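Local coordinates for protein acetyl-CoA acetyltransferase (Bacillus anthracis, PDB 3SS6) that probably catalyses the thiolase reaction, joining two acetyl-CoA molecules into acetoacetyl-CoA and free CoA, or the reverse cleavage, at residues Glu53-His58 with Glu111-Gly116; Glu179-Ser184 with Ser344-Gly349; Ala12-Ile17 with Ile359-Ile364. All coordinates share one frame; numbering follows the deposited sequence. Where two conformers were deposited one is given.

From the N terminus, strand 7-19 supplies Ala12-Ile17, the first half of contact 3, whose partner on helix 352-370 comes more than 340 residues later; the long loop it closes contains the other two contacts. Along the chain contact 1 closes first, where strand 112-120 lies beside strand 53-57 in the thiolase N-terminal half. Contact 2 follows in series, setting helix 174-194 against the short helix 345-348, and it lies about 28 Å from contact 1, centre to centre. Contacts 2 and 3 both join the N-terminal to the C-terminal family region and touch through Leu348 and Ile17, while contacts 1 and 3 share the main sheet.

Contact 1: Glu53-His58 with Glu111-Gly116; sequences EVILGH and EVVVAG
Ile55 has CG1 beside its backbone N and anti to the carbonyl carbon (chi1 -50°), and with chi2 extended its CD1 reaches Val113, whose CG1 stands anti to the backbone N. The two branches cross obliquely, CD1 of Ile55 lying 3.9 Å from CG1 of Val113. That same methyl of Val113 also tucks in close to Glu53, 3.4 Å from its carbonyl O. Two residues on, on the same face, the CB of Ala115 lies 4.3 Å from the CB of Ile55. Val54, Leu56 and Val114 occupy the reverse face, where CG2 of Val54 comes to 4.3 Å from CB of Val114.

Between these two faces the backbones run parallel, with an axis angle of 16°. Ile55 bonds to strand 112-116 through both its N and its O: the N donates to Val114 O at 2.9 Å, and the O accepts from Gly116 N. Val114 N gives to Glu53 O, and Gly57 N closes the series on Gly116 O at 2.8 Å. The buried N of Glu53 has no partner in the model. The carboxylate of Glu53 turns away from Val113, to Thr83 and Gln104 and to a salt bridge with Arg89 of the second subunit.

Helix 93-107 covers the side with Val113 and Ala115, and helix 29-43 the side with Val54 and Val114. Strand 83-88 flanks 53-57 on its far edge, and the chain then runs through helix 93-107 into 112-120. This is a parallel beta-alpha-beta crossover that steps over strand 53-57, within the layered alpha/beta fold of the thiolase N-terminal domain.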
loop_
_atom_site.group_PDB
_atom_site.type_symbol
_atom_site.label_atom_id
_atom_site.label_comp_id
_atom_site.label_asym_id
_atom_site.label_seq_id
_atom_site.Cartn_x
_atom_site.Cartn_y
_atom_site.Cartn_z
ATOM N N GLU A 53 -13.502 35.661 -5.527
ATOM C CA GLU A 53 -13.519 34.207 -5.603
ATOM C C GLU A 53 -12.331 33.742 -6.435
ATOM O O GLU A 53 -11.937 34.418 -7.380
ATOM C CB GLU A 53 -14.799 33.759 -6.312
ATOM C CG GLU A 53 -15.096 32.275 -6.269
ATOM C CD GLU A 53 -16.007 31.921 -5.115
ATOM O OE1 GLU A 53 -17.245 32.015 -5.269
ATOM O OE2 GLU A 53 -15.474 31.552 -4.056
ATOM N N VAL A 54 -11.769 32.594 -6.068
ATOM C CA VAL A 54 -10.805 31.882 -6.909
ATOM C C VAL A 54 -11.492 30.598 -7.345
ATOM O O VAL A 54 -12.004 29.866 -6.510
ATOM C CB VAL A 54 -9.527 31.523 -6.129
ATOM C CG1 VAL A 54 -8.620 30.604 -6.949
ATOM C CG2 VAL A 54 -8.783 32.816 -5.722
ATOM N N ILE A 55 -11.539 30.337 -8.647
ATOM C CA ILE A 55 -12.166 29.107 -9.138
ATOM C C ILE A 55 -11.152 28.351 -9.976
ATOM O O ILE A 55 -10.623 28.894 -10.946
ATOM C CB ILE A 55 -13.401 29.417 -10.013
ATOM C CG1 ILE A 55 -14.323 30.388 -9.283
ATOM C CG2 ILE A 55 -14.153 28.112 -10.363
ATOM C CD1 ILE A 55 -15.576 30.741 -10.085
ATOM N N LEU A 56 -10.841 27.117 -9.585
ATOM C CA LEU A 56 -9.856 26.319 -10.316
ATOM C C LEU A 56 -10.434 25.015 -10.839
ATOM O O LEU A 56 -11.130 24.290 -10.108
ATOM C CB LEU A 56 -8.656 25.970 -9.423
ATOM C CG LEU A 56 -7.755 27.119 -8.965
ATOM C CD1 LEU A 56 -6.600 26.549 -8.156
ATOM C CD2 LEU A 56 -7.241 27.869 -10.184
ATOM N N GLY A 57 -10.048 24.656 -12.056
ATOM C CA GLY A 57 -10.418 23.378 -12.629
ATOM C C GLY A 57 -9.292 22.437 -12.212
ATOM O O GLY A 57 -8.125 22.801 -12.300
ATOM N N HIS A 58 -9.631 21.256 -11.707
ATOM C CA HIS A 58 -8.619 20.297 -11.267
ATOM C C HIS A 58 -9.118 18.857 -11.419
ATOM O O HIS A 58 -10.077 18.475 -10.765
ATOM C CB HIS A 58 -8.271 20.610 -9.814
ATOM C CG HIS A 58 -7.067 19.891 -9.298
ATOM N ND1 HIS A 58 -6.768 19.819 -7.956
ATOM C CD2 HIS A 58 -6.085 19.217 -9.940
ATOM C CE1 HIS A 58 -5.654 19.130 -7.792
ATOM N NE2 HIS A 58 -5.220 18.751 -8.981
ATOM N N GLU A 111 -17.504 40.649 -8.439
ATOM C CA GLU A 111 -17.017 41.721 -9.298
ATOM C C GLU A 111 -15.677 41.366 -9.924
ATOM O O GLU A 111 -15.398 41.756 -11.052
ATOM C CB GLU A 111 -16.904 43.039 -8.525
ATOM C CG GLU A 111 -18.255 43.623 -8.149
ATOM C CD GLU A 111 -18.149 45.023 -7.577
ATOM O OE1 GLU A 111 -17.147 45.319 -6.891
ATOM O OE2 GLU A 111 -19.069 45.828 -7.824
ATOM N N VAL A 112 -14.861 40.631 -9.174
ATOM C CA VAL A 112 -13.533 40.201 -9.614
ATOM C C VAL A 112 -13.369 38.715 -9.285
ATOM O O VAL A 112 -13.569 38.306 -8.144
ATOM C CB VAL A 112 -12.417 40.988 -8.875
ATOM C CG1 VAL A 112 -11.033 40.492 -9.286
ATOM C CG2 VAL A 112 -12.529 42.479 -9.168
ATOM N N VAL A 113 -13.017 37.903 -10.278
ATOM C CA VAL A 113 -12.761 36.483 -10.030
ATOM C C VAL A 113 -11.436 36.078 -10.661
ATOM O O VAL A 113 -11.127 36.496 -11.780
ATOM C CB VAL A 113 -13.869 35.600 -10.629
ATOM C CG1 VAL A 113 -13.596 34.105 -10.332
ATOM C CG2 VAL A 113 -15.224 36.016 -10.093
ATOM N N VAL A 114 -10.653 35.281 -9.937
ATOM C CA VAL A 114 -9.421 34.712 -10.472
ATOM C C VAL A 114 -9.743 33.254 -10.806
ATOM O O VAL A 114 -10.202 32.502 -9.950
ATOM C CB VAL A 114 -8.284 34.791 -9.452
ATOM C CG1 VAL A 114 -7.039 34.109 -9.993
ATOM C CG2 VAL A 114 -7.977 36.259 -9.124
ATOM N N ALA A 115 -9.536 32.859 -12.056
ATOM C CA ALA A 115 -10.013 31.544 -12.474
ATOM C C ALA A 115 -9.058 30.905 -13.445
ATOM O O ALA A 115 -8.411 31.583 -14.238
ATOM C CB ALA A 115 -11.395 31.652 -13.110
ATOM N N GLY A 116 -8.970 29.585 -13.382
ATOM C CA GLY A 116 -8.122 28.862 -14.308
ATOM C C GLY A 116 -8.089 27.406 -13.906
ATOM O O GLY A 116 -9.104 26.840 -13.489
#

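Contact 2: Glu179-Ser184 with Ser344-Gly349; sequences EVALRS and SGVGLG. With SO4 (sulfate ion), chain D.
Ser184 points its hydroxyl straight at the start of helix 345-348: with OG anti to the backbone N (chi1 -161°), the oxygen sits between two backbone N-H groups. Gly347 N donates to Ser184 OG at 2.9 Å, and Ser344 N, from the residue before the helix, donates to the same OG at 3.0 Å with an N-H...O angle of 158°. A third partner, Glu319 OE1, is hydrogen-bonded to this OG too; since both amides are donors, the hydroxyl proton is presumably directed to it. Val346 N also donates to Glu319 OE1.

Val346 faces helix 174-194 as well. Its CB lies 3.8 Å from Ser184 OG, and its CG1, anti to the backbone N, meets Ala181 CB at 3.8 Å, an apolar patch beside the polar one that Leu230 borders from helix 227-231. Ser344 turns its own OG away from Ser184 and bonds to Glu319 N. Glu319 follows Asn318 in the Asn-Glu-Ala-Phe motif of thiolases, and residues 344-349 belong to the glycine-rich signature that precedes the conserved His-Pro pair; in relatives both sequences border the active site.

The helix is short because the backbone turns out of helical geometry at Gly349, where phi becomes positive (104°). At Gly347, Ser184 O occupies the place toward which a beta carbon would point. Arg183, one residue earlier on the helix, extends elsewhere: its guanidinium takes a sulfate ion, probably from the crystallisation liquor, at its edge, with NH2 bonded to O3 of the sulfate at 3.1 Å and NE making two weak bonds to O2 and O3. NH2 also bonds to Val339 O.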
loop_
_atom_site.group_PDB
_atom_site.type_symbol
_atom_site.label_atom_id
_atom_site.label_comp_id
_atom_site.label_asym_id
_atom_site.label_seq_id
_atom_site.Cartn_x
_atom_site.Cartn_y
_atom_site.Cartn_z
ATOM N N GLU A 179 2.132 14.059 -39.157
ATOM C CA GLU A 179 2.367 15.402 -39.687
ATOM C C GLU A 179 1.914 16.450 -38.680
ATOM O O GLU A 179 2.592 17.457 -38.455
ATOM C CB GLU A 179 1.634 15.616 -41.014
ATOM C CG GLU A 179 1.815 17.020 -41.574
ATOM C CD GLU A 179 1.085 17.240 -42.886
ATOM O OE1 GLU A 179 1.437 16.579 -43.885
ATOM O OE2 GLU A 179 0.160 18.079 -42.921
ATOM N N VAL A 180 0.755 16.206 -38.076
ATOM C CA VAL A 180 0.236 17.093 -37.043
ATOM C C VAL A 180 1.158 17.081 -35.828
ATOM O O VAL A 180 1.426 18.129 -35.232
ATOM C CB VAL A 180 -1.198 16.706 -36.635
ATOM C CG1 VAL A 180 -1.577 17.346 -35.297
ATOM C CG2 VAL A 180 -2.167 17.130 -37.729
ATOM N N ALA A 181 1.659 15.900 -35.471
ATOM C CA ALA A 181 2.556 15.782 -34.316
ATOM C C ALA A 181 3.850 16.564 -34.539
ATOM O O ALA A 181 4.309 17.293 -33.649
ATOM C CB ALA A 181 2.865 14.321 -34.018
ATOM N N LEU A 182 4.439 16.413 -35.724
ATOM C CA LEU A 182 5.676 17.115 -36.035
ATOM C C LEU A 182 5.438 18.619 -36.035
ATOM O O LEU A 182 6.266 19.393 -35.545
ATOM C CB LEU A 182 6.246 16.655 -37.380
ATOM C CG LEU A 182 7.512 17.375 -37.839
ATOM C CD1 LEU A 182 8.655 17.198 -36.828
ATOM C CD2 LEU A 182 7.910 16.862 -39.219
ATOM N N ARG A 183 4.302 19.024 -36.589
ATOM C CA ARG A 183 3.921 20.427 -36.625
ATOM C C ARG A 183 3.819 20.988 -35.213
ATOM O O ARG A 183 4.277 22.104 -34.941
ATOM C CB ARG A 183 2.572 20.572 -37.327
ATOM C CG ARG A 183 2.015 21.977 -37.353
ATOM C CD ARG A 183 0.651 21.983 -38.021
ATOM N NE ARG A 183 0.115 23.335 -38.188
ATOM C CZ ARG A 183 -0.605 23.979 -37.276
ATOM N NH1 ARG A 183 -0.876 23.409 -36.106
ATOM N NH2 ARG A 183 -1.046 25.208 -37.537
ATOM N N SER A 184 3.228 20.204 -34.316
ATOM C CA SER A 184 3.000 20.651 -32.947
ATOM C C SER A 184 4.322 20.970 -32.252
ATOM O O SER A 184 4.470 22.026 -31.631
ATOM C CB SER A 184 2.200 19.593 -32.168
ATOM O OG SER A 184 1.591 20.158 -31.015
ATOM N N SER A 344 0.335 22.691 -29.985
ATOM C CA SER A 344 -0.701 22.351 -29.019
ATOM C C SER A 344 -0.277 21.157 -28.183
ATOM O O SER A 344 0.917 20.941 -27.976
ATOM C CB SER A 344 -2.049 22.129 -29.720
ATOM O OG SER A 344 -3.098 21.904 -28.775
ATOM N N GLY A 345 -1.249 20.380 -27.706
ATOM C CA GLY A 345 -0.979 19.339 -26.728
ATOM C C GLY A 345 0.095 18.325 -27.068
ATOM O O GLY A 345 0.777 17.823 -26.173
ATOM N N VAL A 346 0.252 17.989 -28.345
ATOM C CA VAL A 346 1.256 16.990 -28.682
ATOM C C VAL A 346 2.660 17.531 -28.422
ATOM O O VAL A 346 3.501 16.854 -27.817
ATOM C CB VAL A 346 1.114 16.473 -30.117
ATOM C CG1 VAL A 346 2.315 15.594 -30.474
ATOM C CG2 VAL A 346 -0.195 15.690 -30.253
ATOM N N GLY A 347 2.914 18.757 -28.859
ATOM C CA GLY A 347 4.220 19.353 -28.620
ATOM C C GLY A 347 4.430 19.966 -27.240
ATOM O O GLY A 347 5.523 19.859 -26.658
ATOM N N LEU A 348 3.395 20.600 -26.712
ATOM C CA LEU A 348 3.519 21.369 -25.471
ATOM C C LEU A 348 3.138 20.597 -24.220
ATOM O O LEU A 348 3.540 20.978 -23.123
ATOM C CB LEU A 348 2.661 22.632 -25.539
ATOM C CG LEU A 348 3.197 23.729 -26.452
ATOM C CD1 LEU A 348 2.064 24.678 -26.809
ATOM C CD2 LEU A 348 4.357 24.463 -25.750
ATOM N N GLY A 349 2.369 19.527 -24.366
ATOM C CA GLY A 349 1.931 18.769 -23.211
ATOM C C GLY A 349 0.484 19.033 -22.840
ATOM O O GLY A 349 -0.122 19.981 -23.314
HETATM S S SO4 D . -0.101 25.020 -41.326
HETATM O O1 SO4 D . 0.053 25.693 -42.613
HETATM O O2 SO4 D . 0.779 23.855 -41.275
HETATM O O3 SO4 D . 0.242 25.948 -40.252
HETATM O O4 SO4 D . -1.486 24.586 -41.172
#

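Contact 3: Ala12-Ile17 with Ile359-Ile364; sequences AVRSPI and ITVSLI
Ala12 and Arg14 meet Val361 in a buried strand-on-helix contact deep in the subunit, where strand 7-19 of the main sheet packs against helix 352-370. The axes of the two short segments come within 7.7 Å at 125°. Ala12, Val361 and Ile364 supply the apolar part, and Arg14 lies beside them. Val361 carries most of it. Its two methyls straddle the strand backbone: CG1, anti to the backbone N (chi1 168°), lies 3.7 Å from Ala12 O, while CG2 lies 3.6 Å from Val13 O. Ala12 CB touches both Val361 CG2 and Ile364 CD1, at 4.1 Å from each. Ala12 O is also hydrogen-bonded to NE2 of His365, the next residue of the helix.

Arg14 has CG between the backbone N and the carbonyl carbon (chi1 63°), the crowded position, and from there the chain runs extended across the flank of the helix, past Val361 to the level of Ser362. Its CG approaches Val361 CG1 at 4.3 Å, and its NE lies 4.0 Å from Ser362 OG. Gln200 OE1 joins these last two groups, accepting bonds from both. A water also lies between Arg14 and Ser362, but its position is doubtful, being too close to OG. The charge of Arg14 is met by a salt bridge from NH1 to Asp218, and Phe197 adds a cation-pi contact; NH1 also donates to Ser15 O at 3.1 Å. Ser362 OG has a further partner in Arg358.

Val13 points the other way, to Val36 and Ala40 of helix 29-43, so the strand is sandwiched between helices. Val361 and Ile364 also touch strands 252-262 and 385-393, consistent with helix 352-370 belonging to the central helical layer of the thiolase fold, where the N- and C-terminal halves pack together.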
loop_
_atom_site.group_PDB
_atom_site.type_symbol
_atom_site.label_atom_id
_atom_site.label_comp_id
_atom_site.label_asym_id
_atom_site.label_seq_id
_atom_site.Cartn_x
_atom_site.Cartn_y
_atom_site.Cartn_z
ATOM N N ALA A 12 -3.610 37.234 -17.926
ATOM C CA ALA A 12 -3.678 35.847 -18.361
ATOM C C ALA A 12 -2.266 35.292 -18.348
ATOM O O ALA A 12 -1.438 35.671 -19.177
ATOM C CB ALA A 12 -4.274 35.765 -19.760
ATOM N N VAL A 13 -1.983 34.416 -17.390
ATOM C CA VAL A 13 -0.625 33.915 -17.202
ATOM C C VAL A 13 -0.624 32.416 -16.939
ATOM O O VAL A 13 -1.657 31.840 -16.601
ATOM C CB VAL A 13 0.096 34.631 -16.047
ATOM C CG1 VAL A 13 0.395 36.081 -16.429
ATOM C CG2 VAL A 13 -0.721 34.552 -14.758
ATOM N N ARG A 14 0.537 31.782 -17.087
ATOM C CA ARG A 14 0.617 30.342 -16.853
ATOM C C ARG A 14 2.006 29.953 -16.403
ATOM O O ARG A 14 2.958 30.671 -16.645
ATOM C CB ARG A 14 0.288 29.585 -18.140
ATOM C CG ARG A 14 1.286 29.855 -19.297
ATOM C CD ARG A 14 0.937 28.958 -20.495
ATOM N NE ARG A 14 1.835 29.032 -21.660
ATOM C CZ ARG A 14 2.935 28.290 -21.817
ATOM N NH1 ARG A 14 3.344 27.453 -20.857
ATOM N NH2 ARG A 14 3.639 28.388 -22.942
ATOM N N SER A 15 2.126 28.809 -15.739
ATOM C CA SER A 15 3.456 28.249 -15.510
ATOM C C SER A 15 3.963 27.726 -16.848
ATOM O O SER A 15 3.175 27.539 -17.783
ATOM C CB SER A 15 3.371 27.088 -14.510
ATOM O OG SER A 15 2.710 25.965 -15.087
ATOM N N PRO A 16 5.276 27.463 -16.951
ATOM C CA PRO A 16 5.680 26.618 -18.076
ATOM C C PRO A 16 5.088 25.231 -17.827
ATOM O O PRO A 16 4.709 24.913 -16.691
ATOM C CB PRO A 16 7.223 26.565 -17.963
ATOM C CG PRO A 16 7.600 27.525 -16.853
ATOM C CD PRO A 16 6.365 27.650 -15.982
ATOM N N ILE A 17 5.013 24.417 -18.875
ATOM C CA ILE A 17 4.441 23.074 -18.740
ATOM C C ILE A 17 5.568 22.061 -18.567
ATOM O O ILE A 17 6.446 21.938 -19.429
ATOM C CB ILE A 17 3.558 22.719 -19.949
ATOM C CG1 ILE A 17 2.385 23.706 -20.047
ATOM C CG2 ILE A 17 3.044 21.280 -19.828
ATOM C CD1 ILE A 17 1.648 23.664 -21.375
ATOM N N ILE A 359 -4.869 26.983 -22.858
ATOM C CA ILE A 359 -5.061 27.338 -24.263
ATOM C C ILE A 359 -5.737 28.695 -24.393
ATOM O O ILE A 359 -5.539 29.392 -25.390
ATOM C CB ILE A 359 -5.804 26.244 -25.085
ATOM C CG1 ILE A 359 -7.258 26.066 -24.622
ATOM C CG2 ILE A 359 -5.022 24.928 -25.032
ATOM C CD1 ILE A 359 -8.061 25.067 -25.485
ATOM N N THR A 360 -6.510 29.083 -23.378
ATOM C CA THR A 360 -7.156 30.400 -23.395
ATOM C C THR A 360 -6.108 31.497 -23.170
ATOM O O THR A 360 -6.092 32.514 -23.868
ATOM C CB THR A 360 -8.300 30.486 -22.364
ATOM O OG1 THR A 360 -9.255 29.440 -22.630
ATOM C CG2 THR A 360 -9.007 31.842 -22.444
ATOM N N VAL A 361 -5.231 31.283 -22.198
ATOM C CA VAL A 361 -4.092 32.188 -21.989
ATOM C C VAL A 361 -3.307 32.370 -23.287
ATOM O O VAL A 361 -3.019 33.496 -23.711
ATOM C CB VAL A 361 -3.146 31.653 -20.889
ATOM C CG1 VAL A 361 -1.813 32.421 -20.878
ATOM C CG2 VAL A 361 -3.802 31.719 -19.531
ATOM N N SER A 362 -2.944 31.258 -23.917
ATOM C CA SER A 362 -2.144 31.316 -25.139
ATOM C C SER A 362 -2.859 32.028 -26.291
ATOM O O SER A 362 -2.260 32.837 -27.024
ATOM C CB SER A 362 -1.727 29.904 -25.541
ATOM O OG SER A 362 -0.948 29.322 -24.496
ATOM N N LEU A 363 -4.141 31.730 -26.451
ATOM C CA LEU A 363 -4.942 32.378 -27.476
ATOM C C LEU A 363 -4.973 33.890 -27.295
ATOM O O LEU A 363 -4.793 34.643 -28.250
ATOM C CB LEU A 363 -6.367 31.828 -27.449
ATOM C CG LEU A 363 -7.354 32.404 -28.461
ATOM C CD1 LEU A 363 -6.897 32.173 -29.901
ATOM C CD2 LEU A 363 -8.707 31.727 -28.212
ATOM N N ILE A 364 -5.215 34.336 -26.068
ATOM C CA ILE A 364 -5.316 35.769 -25.808
ATOM C C ILE A 364 -4.048 36.498 -26.224
ATOM O O ILE A 364 -4.098 37.522 -26.910
ATOM C CB ILE A 364 -5.605 36.048 -24.328
ATOM C CG1 ILE A 364 -7.037 35.631 -23.984
ATOM C CG2 ILE A 364 -5.390 37.522 -24.020
ATOM C CD1 ILE A 364 -7.303 35.501 -22.490
HETATM O O HOH W 1 1.411 29.117 -24.967
#